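Local atomic coordinates of CRISPR-associated endoribonuclease Cse3 (Thermus thermophilus, PDB entry 2Y8Y), a protein that cleaves CRISPR transcripts as an endoribonuclease, keeps hold of the processed crRNA, and probably belongs to the Cascade complex of antiviral defence. Residues 6-11 with 71-76; 95-100 with 184-189; 104-109 with 173-178. One frame throughout, in Å; residues are numbered along the deposited sequence.

Interaction 1 (6-11 with 71-76); sequences WLTKLV and PDWSVL
One face of the N-terminal ferredoxin-like sheet of Cse3 is met here by a connecting loop: W6, T8 and L10, alternate residues of strand 5-12, touch P71, W73 and L76 of the segment between strands 62-67 and 81-89. The contact illustrates how a strand's every-second-residue periodicity lets a loop be pinned along it. At its polar centre the indole N-H of W73 reaches across, NE1 donating to OG1 of T8 at 2.9 Å. The bond is bent, 139° at the hydrogen, and the hydroxyl lies 26° out of the indole plane. T8 carries OG1 anti to its carbonyl carbon (chi1 -54°), and its methyl CG2 packs beside the same nitrogen, 3.3 Å from W73 NE1, so both branches of the threonine meet the pyrrole part of the indole. The six-membered ring meets L10, two residues further along the strand: CD1 of L10 lies over one face, 4.1 Å from W73 CZ3, while the other methyl, CD2, meets CD1 of L76 at 4.2 Å. At the far end P71 sets its CD over one face of the W6 indole in a CH-pi contact, 4.2 Å from the five-membered ring centroid. Within the loop D72 and S74 form an Asx turn, D72 OD1 accepting from S74 N at 3.1 Å and also from S74 OG. L33 of helix 26-34 touches both L10 and W73. A four-stranded antiparallel sheet with helices packed on one face is the plan of the ferredoxin-like fold; here the loop 71-76 joins helix 26-34 on that face.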
loop_
_atom_site.group_PDB
_atom_site.type_symbol
_atom_site.label_atom_id
_atom_site.label_comp_id
_atom_site.label_asym_id
_atom_site.label_seq_id
_atom_site.Cartn_x
_atom_site.Cartn_y
_atom_site.Cartn_z
ATOM N N TRP A 6 -12.411 1.678 3.209
ATOM C CA TRP A 6 -13.052 1.046 2.063
ATOM C C TRP A 6 -12.026 0.337 1.204
ATOM O O TRP A 6 -10.991 0.914 0.860
ATOM C CB TRP A 6 -13.774 2.088 1.210
ATOM C CG TRP A 6 -14.960 2.668 1.888
ATOM C CD1 TRP A 6 -14.967 3.671 2.803
ATOM C CD2 TRP A 6 -16.324 2.267 1.708
ATOM N NE1 TRP A 6 -16.265 3.929 3.212
ATOM C CE2 TRP A 6 -17.112 3.079 2.548
ATOM C CE3 TRP A 6 -16.951 1.305 0.910
ATOM C CZ2 TRP A 6 -18.504 2.952 2.617
ATOM C CZ3 TRP A 6 -18.327 1.185 0.977
ATOM C CH2 TRP A 6 -19.086 2.002 1.825
ATOM N N LEU A 7 -12.309 -0.913 0.861
ATOM C CA LEU A 7 -11.484 -1.663 -0.062
ATOM C C LEU A 7 -12.228 -1.860 -1.368
ATOM O O LEU A 7 -13.342 -2.378 -1.371
ATOM C CB LEU A 7 -11.133 -3.031 0.517
ATOM C CG LEU A 7 -10.356 -2.954 1.821
ATOM C CD1 LEU A 7 -9.893 -4.332 2.274
ATOM C CD2 LEU A 7 -9.184 -2.006 1.629
ATOM N N THR A 8 -11.621 -1.441 -2.474
ATOM C CA THR A 8 -12.191 -1.674 -3.796
ATOM C C THR A 8 -11.235 -2.515 -4.612
ATOM O O THR A 8 -10.062 -2.189 -4.724
ATOM C CB THR A 8 -12.414 -0.356 -4.565
ATOM O OG1 THR A 8 -13.202 0.536 -3.766
ATOM C CG2 THR A 8 -13.113 -0.605 -5.906
ATOM N N LYS A 9 -11.745 -3.601 -5.184
ATOM C CA LYS A 9 -10.989 -4.367 -6.156
ATOM C C LYS A 9 -11.381 -3.914 -7.552
ATOM O O LYS A 9 -12.562 -3.969 -7.922
ATOM C CB LYS A 9 -11.277 -5.859 -6.000
ATOM C CG LYS A 9 -10.583 -6.741 -7.023
ATOM C CD LYS A 9 -10.840 -8.207 -6.719
ATOM C CE LYS A 9 -10.561 -9.086 -7.923
ATOM N NZ LYS A 9 -11.042 -10.475 -7.688
ATOM N N LEU A 10 -10.400 -3.454 -8.322
ATOM C CA LEU A 10 -10.616 -3.133 -9.729
ATOM C C LEU A 10 -9.896 -4.154 -10.595
ATOM O O LEU A 10 -8.710 -4.411 -10.403
ATOM C CB LEU A 10 -10.088 -1.735 -10.064
ATOM C CG LEU A 10 -10.526 -0.561 -9.190
ATOM C CD1 LEU A 10 -9.708 0.680 -9.515
ATOM C CD2 LEU A 10 -12.015 -0.266 -9.342
ATOM N N VAL A 11 -10.610 -4.755 -11.541
ATOM C CA VAL A 11 -9.961 -5.612 -12.522
ATOM C C VAL A 11 -9.869 -4.832 -13.823
ATOM O O VAL A 11 -10.864 -4.623 -14.508
ATOM C CB VAL A 11 -10.711 -6.936 -12.722
ATOM C CG1 VAL A 11 -10.055 -7.747 -13.818
ATOM C CG2 VAL A 11 -10.732 -7.727 -11.426
ATOM N N PRO A 71 -15.578 5.855 -1.761
ATOM C CA PRO A 71 -15.186 6.263 -3.110
ATOM C C PRO A 71 -16.385 6.316 -4.046
ATOM O O PRO A 71 -17.383 5.640 -3.797
ATOM C CB PRO A 71 -14.243 5.137 -3.543
ATOM C CG PRO A 71 -14.758 3.930 -2.809
ATOM C CD PRO A 71 -15.312 4.427 -1.505
ATOM N N ASP A 72 -16.296 7.124 -5.095
ATOM C CA ASP A 72 -17.305 7.079 -6.147
ATOM C C ASP A 72 -16.632 6.696 -7.460
ATOM O O ASP A 72 -15.961 7.501 -8.115
ATOM C CB ASP A 72 -18.099 8.386 -6.258
ATOM C CG ASP A 72 -19.407 8.202 -7.033
ATOM O OD1 ASP A 72 -19.394 7.415 -8.002
ATOM O OD2 ASP A 72 -20.456 8.810 -6.678
ATOM N N TRP A 73 -16.810 5.439 -7.834
ATOM C CA TRP A 73 -16.132 4.907 -9.003
ATOM C C TRP A 73 -16.830 5.200 -10.327
ATOM O O TRP A 73 -16.378 4.747 -11.372
ATOM C CB TRP A 73 -15.865 3.409 -8.839
ATOM C CG TRP A 73 -14.923 3.154 -7.721
ATOM C CD1 TRP A 73 -15.217 2.609 -6.503
ATOM C CD2 TRP A 73 -13.529 3.489 -7.684
ATOM N NE1 TRP A 73 -14.086 2.556 -5.721
ATOM C CE2 TRP A 73 -13.037 3.094 -6.420
ATOM C CE3 TRP A 73 -12.647 4.070 -8.601
ATOM C CZ2 TRP A 73 -11.696 3.261 -6.050
ATOM C CZ3 TRP A 73 -11.322 4.230 -8.239
ATOM C CH2 TRP A 73 -10.858 3.835 -6.965
ATOM N N SER A 74 -17.921 5.963 -10.283
ATOM C CA SER A 74 -18.571 6.422 -11.505
ATOM C C SER A 74 -17.655 7.355 -12.290
ATOM O O SER A 74 -17.937 7.690 -13.444
ATOM C CB SER A 74 -19.901 7.128 -11.206
ATOM O OG SER A 74 -19.698 8.340 -10.503
ATOM N N VAL A 75 -16.552 7.760 -11.658
ATOM C CA VAL A 75 -15.576 8.643 -12.295
ATOM C C VAL A 75 -14.746 7.929 -13.351
ATOM O O VAL A 75 -14.141 8.572 -14.208
ATOM C CB VAL A 75 -14.615 9.281 -11.266
ATOM C CG1 VAL A 75 -15.397 10.112 -10.261
ATOM C CG2 VAL A 75 -13.775 8.211 -10.558
ATOM N N LEU A 76 -14.714 6.601 -13.292
ATOM C CA LEU A 76 -13.908 5.824 -14.230
ATOM C C LEU A 76 -14.491 5.850 -15.632
ATOM O O LEU A 76 -15.708 5.953 -15.814
ATOM C CB LEU A 76 -13.789 4.375 -13.771
ATOM C CG LEU A 76 -13.092 4.159 -12.432
ATOM C CD1 LEU A 76 -13.096 2.685 -12.055
ATOM C CD2 LEU A 76 -11.661 4.707 -12.460
#

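Interaction 2 (95-100 with 184-189); sequences PGQRLR and LEVVDP
The carbonyl oxygen of Q97 is met by two groups of the facing strand: V186 N donates to Q97 O at 2.9 Å, in the carbonyl plane, and E185 CA adds a C-H...O contact to the same oxygen at 3.1 Å. This is antiparallel beta pairing at the end of strands 98-110 and 173-186, a worked case of paired strands running out into loops at the end of a sheet. R98 and E185 form a non-hydrogen-bonded pair; L99 and L184 form a hydrogen-bonded one, joined by two nearly straight bonds. Before strand 98-110 begins, G96 N already donates to V186 O, at 2.8 Å. G96 has a positive phi of 91°, a backbone shape that glycine accepts readily.

On the face bearing L99 and L184, CD1 of L184 packs against L99 CB at 3.9 Å, while L99 CD1 crosses to V186 CG2; V213 of strand 211-214 also touches L99. On the face bearing R98 and E185 a water bridges the segments, donating to E185 OE1 at 2.6 Å and to G96 O. At the loop end two proline rings cross at about a right angle, P95 CD lying 3.7 Å from P189 CG.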
loop_
_atom_site.group_PDB
_atom_site.type_symbol
_atom_site.label_atom_id
_atom_site.label_comp_id
_atom_site.label_asym_id
_atom_site.label_seq_id
_atom_site.Cartn_x
_atom_site.Cartn_y
_atom_site.Cartn_z
ATOM N N PRO A 95 -4.797 -6.871 21.067
ATOM C CA PRO A 95 -3.406 -7.164 21.423
ATOM C C PRO A 95 -3.079 -8.650 21.297
ATOM O O PRO A 95 -3.805 -9.498 21.821
ATOM C CB PRO A 95 -3.313 -6.713 22.886
ATOM C CG PRO A 95 -4.453 -5.743 23.057
ATOM C CD PRO A 95 -5.546 -6.258 22.176
ATOM N N GLY A 96 -2.006 -8.958 20.575
ATOM C CA GLY A 96 -1.566 -10.331 20.404
ATOM C C GLY A 96 -2.151 -11.023 19.179
ATOM O O GLY A 96 -1.788 -12.149 18.854
ATOM N N GLN A 97 -3.088 -10.365 18.519
ATOM C CA GLN A 97 -3.732 -10.958 17.356
ATOM C C GLN A 97 -2.718 -11.223 16.252
ATOM O O GLN A 97 -1.940 -10.347 15.894
ATOM C CB GLN A 97 -4.803 -10.011 16.838
ATOM C CG GLN A 97 -5.606 -10.564 15.675
ATOM C CD GLN A 97 -6.645 -9.587 15.206
ATOM O OE1 GLN A 97 -6.572 -8.403 15.516
ATOM N NE2 GLN A 97 -7.625 -10.076 14.448
ATOM N N ARG A 98 -2.746 -12.434 15.701
ATOM C CA ARG A 98 -1.837 -12.809 14.630
ATOM C C ARG A 98 -2.501 -12.637 13.272
ATOM O O ARG A 98 -3.648 -13.060 13.065
ATOM C CB ARG A 98 -1.399 -14.258 14.820
ATOM C CG ARG A 98 -0.492 -14.451 16.022
ATOM C CD ARG A 98 -0.149 -15.915 16.234
ATOM N NE ARG A 98 1.170 -16.079 16.836
ATOM C CZ ARG A 98 1.404 -16.086 18.144
ATOM N NH1 ARG A 98 0.401 -15.939 19.000
ATOM N NH2 ARG A 98 2.641 -16.243 18.597
ATOM N N LEU A 99 -1.768 -12.034 12.338
ATOM C CA LEU A 99 -2.302 -11.737 11.014
ATOM C C LEU A 99 -1.260 -12.000 9.946
ATOM O O LEU A 99 -0.078 -11.762 10.160
ATOM C CB LEU A 99 -2.715 -10.268 10.931
ATOM C CG LEU A 99 -3.774 -9.822 11.937
ATOM C CD1 LEU A 99 -3.841 -8.315 11.968
ATOM C CD2 LEU A 99 -5.127 -10.451 11.583
ATOM N N ARG A 100 -1.699 -12.473 8.785
ATOM C CA ARG A 100 -0.838 -12.442 7.606
ATOM C C ARG A 100 -0.829 -11.032 7.052
ATOM O O ARG A 100 -1.788 -10.270 7.226
ATOM C CB ARG A 100 -1.358 -13.403 6.536
ATOM C CG ARG A 100 -1.434 -14.850 6.981
ATOM C CD ARG A 100 -2.084 -15.736 5.905
ATOM N NE ARG A 100 -3.523 -15.504 5.794
ATOM C CZ ARG A 100 -4.103 -14.779 4.841
ATOM N NH1 ARG A 100 -3.375 -14.208 3.892
ATOM N NH2 ARG A 100 -5.423 -14.630 4.832
ATOM N N LEU A 184 2.534 -11.318 11.163
ATOM C CA LEU A 184 2.824 -10.364 12.219
ATOM C C LEU A 184 1.825 -10.494 13.357
ATOM O O LEU A 184 0.851 -11.252 13.273
ATOM C CB LEU A 184 2.876 -8.934 11.671
ATOM C CG LEU A 184 1.641 -8.397 10.934
ATOM C CD1 LEU A 184 0.456 -8.222 11.878
ATOM C CD2 LEU A 184 1.963 -7.073 10.256
ATOM N N GLU A 185 2.082 -9.773 14.440
ATOM C CA GLU A 185 1.106 -9.667 15.516
ATOM C C GLU A 185 0.824 -8.207 15.836
ATOM O O GLU A 185 1.678 -7.330 15.636
ATOM C CB GLU A 185 1.559 -10.421 16.768
ATOM C CG GLU A 185 2.847 -9.915 17.375
ATOM C CD GLU A 185 3.167 -10.595 18.698
ATOM O OE1 GLU A 185 2.225 -11.034 19.391
ATOM O OE2 GLU A 185 4.359 -10.676 19.048
ATOM N N VAL A 186 -0.379 -7.957 16.336
ATOM C CA VAL A 186 -0.775 -6.647 16.831
ATOM C C VAL A 186 -0.188 -6.456 18.224
ATOM O O VAL A 186 -0.335 -7.315 19.098
ATOM C CB VAL A 186 -2.302 -6.561 16.922
ATOM C CG1 VAL A 186 -2.745 -5.223 17.535
ATOM C CG2 VAL A 186 -2.902 -6.775 15.556
ATOM N N VAL A 187 0.498 -5.336 18.427
ATOM C CA VAL A 187 1.069 -5.031 19.733
ATOM C C VAL A 187 0.238 -3.963 20.429
ATOM O O VAL A 187 -0.203 -4.140 21.571
ATOM C CB VAL A 187 2.549 -4.599 19.575
ATOM C CG1 VAL A 187 3.143 -4.182 20.920
ATOM C CG2 VAL A 187 3.346 -5.734 18.991
ATOM N N ASP A 188 -0.012 -2.870 19.715
ATOM C CA ASP A 188 -0.779 -1.740 20.215
ATOM C C ASP A 188 -1.888 -1.458 19.201
ATOM O O ASP A 188 -1.627 -0.901 18.141
ATOM C CB ASP A 188 0.159 -0.534 20.346
ATOM C CG ASP A 188 -0.553 0.744 20.763
ATOM O OD1 ASP A 188 -1.794 0.784 20.767
ATOM O OD2 ASP A 188 0.156 1.723 21.077
ATOM N N PRO A 189 -3.128 -1.859 19.507
ATOM C CA PRO A 189 -4.207 -1.682 18.526
ATOM C C PRO A 189 -4.397 -0.243 18.056
ATOM O O PRO A 189 -4.697 -0.036 16.877
ATOM C CB PRO A 189 -5.447 -2.175 19.276
ATOM C CG PRO A 189 -4.897 -3.196 20.210
ATOM C CD PRO A 189 -3.564 -2.666 20.664
HETATM O O HOH W 1 0.771 -13.246 19.419
#

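Interaction 3 (104-109 with 173-178); sequences RANPAK and LQVQAV. With nucleotides of chain B.
A side-chain amide takes over where the backbone pairing stops: N106 ND2 donates to the carbonyl oxygen of Q176 at 2.9 Å. The acceptor is used in its plane, on a lone pair, although the bond is bent to 142° at the hydrogen. CG of N106 stands anti to its backbone N (chi1 176°); the side chain crosses that of V175 at about a right angle, ND2 lying 3.9 Å from V175 CG1. The same ND2 donates to a water, which also accepts from Q176 N at 2.9 Å, so ND2 holds Q176 O directly and is linked to Q176 N through the water.

Just before it, A105 and V178 form an antiparallel hydrogen-bonded pair, each N donating to the other's O at 2.8 Å. P107 then packs its CD on V178 CG2 at 3.7 Å, and W129 of helix 123-136 touches both A105 and P107. On the other flank a second water accepts from R104 NE at 2.8 Å, in the guanidinium plane, and donates weakly to A177 O.

Away from the pair both segments reach the RNA: 104-109 at its end, where K109 NZ donates to a phosphate oxygen, OP1 of guanosine 12 of chain B, at 2.6 Å, and 173-178 at its beginning, where L173 CD2 approaches N3 of cytidine 2 of chain B to 3.4 Å. Two beta strands diverging from a shared pair toward bound RNA thus form part of the surface on which this Cas6-family endoribonuclease holds its RNA.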
loop_
_atom_site.group_PDB
_atom_site.type_symbol
_atom_site.label_atom_id
_atom_site.label_comp_id
_atom_site.label_asym_id
_atom_site.label_seq_id
_atom_site.Cartn_x
_atom_site.Cartn_y
_atom_site.Cartn_z
ATOM N N ARG A 104 3.784 -3.805 -0.347
ATOM C CA ARG A 104 4.722 -3.398 -1.379
ATOM C C ARG A 104 5.219 -2.012 -1.001
ATOM O O ARG A 104 4.428 -1.073 -0.931
ATOM C CB ARG A 104 4.031 -3.345 -2.741
ATOM C CG ARG A 104 5.024 -3.419 -3.895
ATOM C CD ARG A 104 4.348 -3.240 -5.252
ATOM N NE ARG A 104 5.252 -3.628 -6.327
ATOM C CZ ARG A 104 4.997 -3.454 -7.615
ATOM N NH1 ARG A 104 3.866 -2.873 -7.998
ATOM N NH2 ARG A 104 5.887 -3.852 -8.519
ATOM N N ALA A 105 6.520 -1.887 -0.743
ATOM C CA ALA A 105 7.068 -0.683 -0.119
ATOM C C ALA A 105 8.329 -0.206 -0.801
ATOM O O ALA A 105 8.881 -0.890 -1.651
ATOM C CB ALA A 105 7.383 -0.951 1.331
ATOM N N ASN A 106 8.759 0.988 -0.395
ATOM C CA ASN A 106 10.023 1.582 -0.833
ATOM C C ASN A 106 10.896 1.801 0.394
ATOM O O ASN A 106 10.940 2.906 0.929
ATOM C CB ASN A 106 9.727 2.907 -1.553
ATOM C CG ASN A 106 10.973 3.676 -1.963
ATOM O OD1 ASN A 106 11.073 4.876 -1.695
ATOM N ND2 ASN A 106 11.907 3.010 -2.644
ATOM N N PRO A 107 11.571 0.740 0.871
ATOM C CA PRO A 107 12.404 0.905 2.067
ATOM C C PRO A 107 13.467 1.962 1.810
ATOM O O PRO A 107 14.167 1.906 0.796
ATOM C CB PRO A 107 13.027 -0.487 2.269
ATOM C CG PRO A 107 12.059 -1.447 1.562
ATOM C CD PRO A 107 11.589 -0.649 0.368
ATOM N N ALA A 108 13.587 2.924 2.721
ATOM C CA ALA A 108 14.394 4.110 2.474
ATOM C C ALA A 108 14.911 4.699 3.769
ATOM O O ALA A 108 14.467 4.333 4.858
ATOM C CB ALA A 108 13.565 5.165 1.711
ATOM N N LYS A 109 15.882 5.589 3.632
ATOM C CA LYS A 109 16.378 6.408 4.737
ATOM C C LYS A 109 16.681 7.786 4.186
ATOM O O LYS A 109 16.898 7.954 2.982
ATOM C CB LYS A 109 17.656 5.807 5.327
ATOM C CG LYS A 109 18.836 5.864 4.366
ATOM C CD LYS A 109 20.032 5.050 4.834
ATOM C CE LYS A 109 20.707 5.659 6.032
ATOM N NZ LYS A 109 22.004 4.960 6.289
ATOM N N LEU A 173 12.029 8.666 -13.376
ATOM C CA LEU A 173 12.576 8.284 -12.083
ATOM C C LEU A 173 12.292 6.816 -11.805
ATOM O O LEU A 173 11.220 6.303 -12.131
ATOM C CB LEU A 173 11.999 9.156 -10.967
ATOM C CG LEU A 173 12.581 8.921 -9.570
ATOM C CD1 LEU A 173 14.103 9.047 -9.577
ATOM C CD2 LEU A 173 11.964 9.879 -8.566
ATOM N N GLN A 174 13.264 6.140 -11.206
ATOM C CA GLN A 174 13.097 4.747 -10.829
ATOM C C GLN A 174 12.932 4.632 -9.326
ATOM O O GLN A 174 13.743 5.140 -8.561
ATOM C CB GLN A 174 14.286 3.918 -11.301
ATOM C CG GLN A 174 14.361 3.797 -12.807
ATOM C CD GLN A 174 15.773 3.592 -13.300
ATOM O OE1 GLN A 174 16.733 4.060 -12.684
ATOM N NE2 GLN A 174 15.910 2.892 -14.416
ATOM N N VAL A 175 11.860 3.970 -8.914
ATOM C CA VAL A 175 11.532 3.836 -7.502
ATOM C C VAL A 175 11.583 2.367 -7.135
ATOM O O VAL A 175 10.864 1.558 -7.709
ATOM C CB VAL A 175 10.132 4.397 -7.207
ATOM C CG1 VAL A 175 9.786 4.228 -5.735
ATOM C CG2 VAL A 175 10.057 5.855 -7.634
ATOM N N GLN A 176 12.452 2.019 -6.193
ATOM C CA GLN A 176 12.577 0.625 -5.788
ATOM C C GLN A 176 11.323 0.140 -5.069
ATOM O O GLN A 176 10.844 0.769 -4.119
ATOM C CB GLN A 176 13.835 0.419 -4.932
ATOM C CG GLN A 176 14.056 -1.042 -4.636
ATOM C CD GLN A 176 15.423 -1.357 -4.110
ATOM O OE1 GLN A 176 16.207 -0.468 -3.772
ATOM N NE2 GLN A 176 15.726 -2.637 -4.056
ATOM N N ALA A 177 10.793 -0.988 -5.530
ATOM C CA ALA A 177 9.559 -1.533 -4.989
ATOM C C ALA A 177 9.828 -2.941 -4.484
ATOM O O ALA A 177 10.167 -3.839 -5.261
ATOM C CB ALA A 177 8.483 -1.544 -6.065
ATOM N N VAL A 178 9.672 -3.120 -3.177
ATOM C CA VAL A 178 9.968 -4.375 -2.519
ATOM C C VAL A 178 8.655 -4.940 -1.994
ATOM O O VAL A 178 7.967 -4.283 -1.192
ATOM C CB VAL A 178 10.943 -4.143 -1.351
ATOM C CG1 VAL A 178 11.266 -5.452 -0.653
ATOM C CG2 VAL A 178 12.210 -3.498 -1.850
ATOM P P C B 2 18.708 12.504 -5.891
ATOM O OP1 C B 2 19.570 13.700 -6.062
ATOM O OP2 C B 2 18.017 12.307 -4.594
ATOM O "O5'" C B 2 17.661 12.415 -7.080
ATOM C "C5'" C B 2 17.773 13.271 -8.203
ATOM C "C4'" C B 2 16.490 14.017 -8.466
ATOM O "O4'" C B 2 15.418 13.081 -8.742
ATOM C "C3'" C B 2 15.938 14.852 -7.322
ATOM O "O3'" C B 2 16.614 16.080 -7.147
ATOM C "C2'" C B 2 14.487 15.013 -7.735
ATOM O "O2'" C B 2 14.382 15.936 -8.811
ATOM C "C1'" C B 2 14.193 13.618 -8.277
ATOM N N1 C B 2 13.651 12.725 -7.229
ATOM C C2 C B 2 12.290 12.836 -6.943
ATOM O O2 C B 2 11.621 13.669 -7.575
ATOM N N3 C B 2 11.746 12.043 -5.990
ATOM C C4 C B 2 12.513 11.164 -5.337
ATOM N N4 C B 2 11.941 10.390 -4.405
ATOM C C5 C B 2 13.911 11.031 -5.610
ATOM C C6 C B 2 14.435 11.829 -6.557
ATOM P P G B 12 22.868 8.158 8.125
ATOM O OP1 G B 12 22.780 6.674 8.100
ATOM O OP2 G B 12 22.889 8.891 6.845
ATOM O "O5'" G B 12 21.738 8.743 9.070
ATOM C "C5'" G B 12 20.379 8.686 8.686
ATOM C "C4'" G B 12 19.490 9.086 9.822
ATOM O "O4'" G B 12 19.690 10.486 10.127
ATOM C "C3'" G B 12 18.002 8.990 9.572
ATOM O "O3'" G B 12 17.527 7.669 9.671
ATOM C "C2'" G B 12 17.452 9.915 10.645
ATOM O "O2'" G B 12 17.525 9.293 11.917
ATOM C "C1'" G B 12 18.483 11.036 10.607
ATOM N N9 G B 12 18.084 12.130 9.716
ATOM C C8 G B 12 18.548 12.415 8.455
ATOM N N7 G B 12 17.996 13.483 7.948
ATOM C C5 G B 12 17.144 13.927 8.958
ATOM C C6 G B 12 16.290 15.049 9.009
ATOM O O6 G B 12 16.113 15.908 8.133
ATOM N N1 G B 12 15.602 15.099 10.226
ATOM C C2 G B 12 15.727 14.217 11.269
ATOM N N2 G B 12 14.988 14.441 12.373
ATOM N N3 G B 12 16.527 13.169 11.232
ATOM C C4 G B 12 17.188 13.101 10.055
ATOM P P U B 13 16.155 7.242 8.976
ATOM O OP1 U B 13 16.090 5.764 9.043
ATOM O OP2 U B 13 16.076 7.898 7.662
ATOM O "O5'" U B 13 15.048 7.888 9.915
ATOM C "C5'" U B 13 14.791 7.384 11.207
ATOM C "C4'" U B 13 13.727 8.201 11.880
ATOM O "O4'" U B 13 14.194 9.563 12.061
ATOM C "C3'" U B 13 12.445 8.388 11.097
ATOM O "O3'" U B 13 11.616 7.250 11.108
ATOM C "C2'" U B 13 11.845 9.613 11.775
ATOM O "O2'" U B 13 11.369 9.285 13.076
ATOM C "C1'" U B 13 13.102 10.462 11.927
ATOM N N1 U B 13 13.313 11.298 10.731
ATOM C C2 U B 13 12.632 12.495 10.684
ATOM O O2 U B 13 11.906 12.871 11.586
ATOM N N3 U B 13 12.813 13.254 9.559
ATOM C C4 U B 13 13.600 12.910 8.473
ATOM O O4 U B 13 13.659 13.692 7.529
ATOM C C5 U B 13 14.258 11.639 8.574
ATOM C C6 U B 13 14.096 10.881 9.668
HETATM O O HOH W 2 7.602 -5.082 -5.798
HETATM O O HOH W 3 13.863 4.156 -4.871
#

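Along the chain, interaction 1 closes before the other two open, and it sits on the four-stranded sheet of strands 5-12, 49-52, 62-67 and 81-89. Interactions 2 and 3 both belong to the second antiparallel sheet, where the same two strands, 98-110 and 173-186, meet twice; 104-109 and 173-178 lie within the sequence span bracketed by 95-100 and 184-189. Their centres are 25 Å apart, and the centre of interaction 1 is 29 Å from that of interaction 2 and 25 Å from that of interaction 3, on the other side of the chain's centre from the latter. One long strand pair thus links a loop-and-helix end, whose nearest atom is about 14 Å from the RNA, to an end that touches it.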